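Local coordinates for uncharacterized protein (Uncultured organism, PDB 5IBZ) that belongs to the putative cyclase family, binds acetylphosphate, and may act as an arylformamidase-like hydrolase, at residues Ile250-Val255 and Val277-Ile282. Residues are numbered along the deposited sequence; the frame is centred on the assembly and turned at random.
Sequences IALERV and VYIGEI. With UVW (acetylphosphate), chain F.
Glu281 reaches from its strand across the carbonyl of Ile250, and CB of Glu281 already lies 3.5 Å from Ile250 O; CG is no farther from that same oxygen. CG stands anti to the carbonyl carbon of Glu281 (chi1 -66°), and the chain runs on extended to the carboxylate, whose carbon CD comes within 3.0 Å of Ile250 O. At the tip the two oxygens part company: OE1 is 2.8 Å from O3P of the acetylphosphate, while OE2 sits 2.6 Å from O2P and also approaches the carbonyl carbon of Ala251. The surroundings of OE1 are rich in acceptors, with Ile250 O at 3.1 Å and the carboxylate of Asp115 close by. Strand 278-281 lies in the large mixed sheet of this cyclase-family fold, between the parallel strand 244-247 and the antiparallel 113-115; segment 250-255 belongs to the loop that leaves strand 244-247 and leads toward helix 266-275. Together they line one side of the ligand pocket, where Arg69, His119 and His268 hydrogen-bond the acetylphosphate. An alanine in place of Glu281 would probably leave phosphate oxygens O2P and O3P without their carboxylate neighbours and open a gap beside the Ile250 carbonyl. Two apolar contacts flank the acid. Toward the start of the strand, Leu252 and Ile279 cross obliquely, CD2 of Leu252 resting 3.7 Å from CG2 of Ile279, with Leu271 and Leu272 of helix 266-275 packing against the pair. Beyond the acid, Ile250 meets Ile282 more loosely, CG2 of Ile250 lying 4.2 Å from CD1 of Ile282, and the side chain of Ile250 also touches Phe66.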
loop_
_atom_site.group_PDB
_atom_site.type_symbol
_atom_site.label_atom_id
_atom_site.label_comp_id
_atom_site.label_asym_id
_atom_site.label_seq_id
_atom_site.Cartn_x
_atom_site.Cartn_y
_atom_site.Cartn_z
ATOM N N ILE B 250 -16.617 8.097 15.755
ATOM C CA ILE B 250 -16.044 7.914 14.429
ATOM C C ILE B 250 -16.390 9.080 13.500
ATOM O O ILE B 250 -15.604 9.435 12.622
ATOM C CB ILE B 250 -16.520 6.592 13.763
ATOM C CG1 ILE B 250 -16.516 5.434 14.763
ATOM C CG2 ILE B 250 -15.654 6.284 12.571
ATOM C CD1 ILE B 250 -15.191 5.157 15.457
ATOM N N ALA B 251 -17.551 9.697 13.711
ATOM C CA ALA B 251 -18.046 10.729 12.800
ATOM C C ALA B 251 -18.228 12.126 13.402
ATOM O O ALA B 251 -18.738 13.010 12.720
ATOM C CB ALA B 251 -19.366 10.277 12.226
ATOM N N LEU B 252 -17.869 12.289 14.675
ATOM C CA LEU B 252 -18.091 13.514 15.475
ATOM C C LEU B 252 -19.561 13.854 15.679
ATOM O O LEU B 252 -20.047 13.848 16.811
ATOM C CB LEU B 252 -17.379 14.735 14.870
ATOM C CG LEU B 252 -17.609 16.008 15.713
ATOM C CD1 LEU B 252 -17.206 15.820 17.167
ATOM C CD2 LEU B 252 -16.865 17.194 15.105
ATOM N N GLU B 253 -20.281 14.139 14.601
ATOM C CA GLU B 253 -21.704 14.390 14.762
ATOM C C GLU B 253 -22.475 13.088 14.894
ATOM O O GLU B 253 -21.993 12.012 14.514
ATOM C CB GLU B 253 -22.248 15.233 13.611
ATOM C CG GLU B 253 -22.428 14.551 12.304
ATOM C CD GLU B 253 -22.943 15.542 11.225
ATOM O OE1 GLU B 253 -24.112 15.992 11.279
ATOM O OE2 GLU B 253 -22.128 15.881 10.360
ATOM N N ARG B 254 -23.664 13.197 15.465
ATOM C CA ARG B 254 -24.567 12.065 15.600
ATOM C C ARG B 254 -24.912 11.526 14.211
ATOM O O ARG B 254 -25.209 12.292 13.290
ATOM C CB ARG B 254 -25.824 12.480 16.359
ATOM C CG ARG B 254 -26.722 11.328 16.780
ATOM C CD ARG B 254 -27.916 11.141 15.879
ATOM N NE ARG B 254 -28.773 10.074 16.391
ATOM C CZ ARG B 254 -29.777 9.538 15.706
ATOM N NH1 ARG B 254 -30.517 8.575 16.241
ATOM N NH2 ARG B 254 -30.048 9.972 14.488
ATOM N N VAL B 255 -24.852 10.208 14.070
ATOM C CA VAL B 255 -25.130 9.534 12.801
ATOM C C VAL B 255 -26.380 8.679 12.947
ATOM O O VAL B 255 -26.476 7.893 13.890
ATOM C CB VAL B 255 -23.962 8.625 12.373
ATOM C CG1 VAL B 255 -24.314 7.861 11.098
ATOM C CG2 VAL B 255 -22.692 9.437 12.198
ATOM N N VAL B 277 -13.725 25.186 10.841
ATOM C CA VAL B 277 -13.348 24.518 12.093
ATOM C C VAL B 277 -12.994 23.055 11.811
ATOM O O VAL B 277 -13.733 22.361 11.132
ATOM C CB VAL B 277 -14.501 24.640 13.106
ATOM C CG1 VAL B 277 -14.288 23.731 14.318
ATOM C CG2 VAL B 277 -14.649 26.103 13.567
ATOM N N TYR B 278 -11.857 22.605 12.329
ATOM C CA TYR B 278 -11.346 21.271 12.073
ATOM C C TYR B 278 -12.078 20.234 12.908
ATOM O O TYR B 278 -12.569 20.520 14.002
ATOM C CB TYR B 278 -9.827 21.233 12.362
ATOM C CG TYR B 278 -9.083 22.137 11.415
ATOM C CD1 TYR B 278 -9.011 23.505 11.650
ATOM C CD2 TYR B 278 -8.502 21.651 10.260
ATOM C CE1 TYR B 278 -8.383 24.352 10.767
ATOM C CE2 TYR B 278 -7.857 22.484 9.375
ATOM C CZ TYR B 278 -7.813 23.848 9.618
ATOM O OH TYR B 278 -7.167 24.703 8.730
ATOM N N ILE B 279 -12.160 19.030 12.348
ATOM C CA ILE B 279 -12.830 17.909 12.981
ATOM C C ILE B 279 -11.838 16.802 13.298
ATOM O O ILE B 279 -11.108 16.329 12.422
ATOM C CB ILE B 279 -13.958 17.355 12.072
ATOM C CG1 ILE B 279 -15.082 18.394 11.922
ATOM C CG2 ILE B 279 -14.451 16.018 12.575
ATOM C CD1 ILE B 279 -16.201 17.983 11.023
ATOM N N GLY B 280 -11.834 16.380 14.562
ATOM C CA GLY B 280 -11.006 15.274 15.014
ATOM C C GLY B 280 -11.858 14.069 15.359
ATOM O O GLY B 280 -12.929 14.208 15.958
ATOM N N GLU B 281 -11.412 12.884 14.946
ATOM C CA GLU B 281 -12.212 11.679 15.127
ATOM C C GLU B 281 -11.367 10.518 15.598
ATOM O O GLU B 281 -10.166 10.452 15.313
ATOM C CB GLU B 281 -12.924 11.291 13.824
ATOM C CG GLU B 281 -13.969 12.325 13.417
ATOM C CD GLU B 281 -14.471 12.186 11.995
ATOM O OE1 GLU B 281 -13.815 11.532 11.164
ATOM O OE2 GLU B 281 -15.559 12.735 11.738
ATOM N N ILE B 282 -12.024 9.589 16.272
ATOM C CA ILE B 282 -11.423 8.352 16.802
ATOM C C ILE B 282 -10.265 8.637 17.774
ATOM O O ILE B 282 -9.265 7.916 17.860
ATOM C CB ILE B 282 -10.930 7.379 15.677
ATOM C CG1 ILE B 282 -11.801 7.500 14.409
ATOM C CG2 ILE B 282 -10.970 5.965 16.237
ATOM C CD1 ILE B 282 -11.496 6.462 13.330
HETATM C C1 UVW F . -17.839 9.605 7.406
HETATM O O1 UVW F . -17.042 9.101 6.691
HETATM C C1M UVW F . -19.299 9.161 7.360
HETATM O O2 UVW F . -17.470 10.608 8.308
HETATM P P UVW F . -15.968 11.276 8.353
HETATM O O1P UVW F . -15.494 11.645 6.967
HETATM O O2P UVW F . -16.094 12.507 9.221
HETATM O O3P UVW F . -14.961 10.337 8.966
#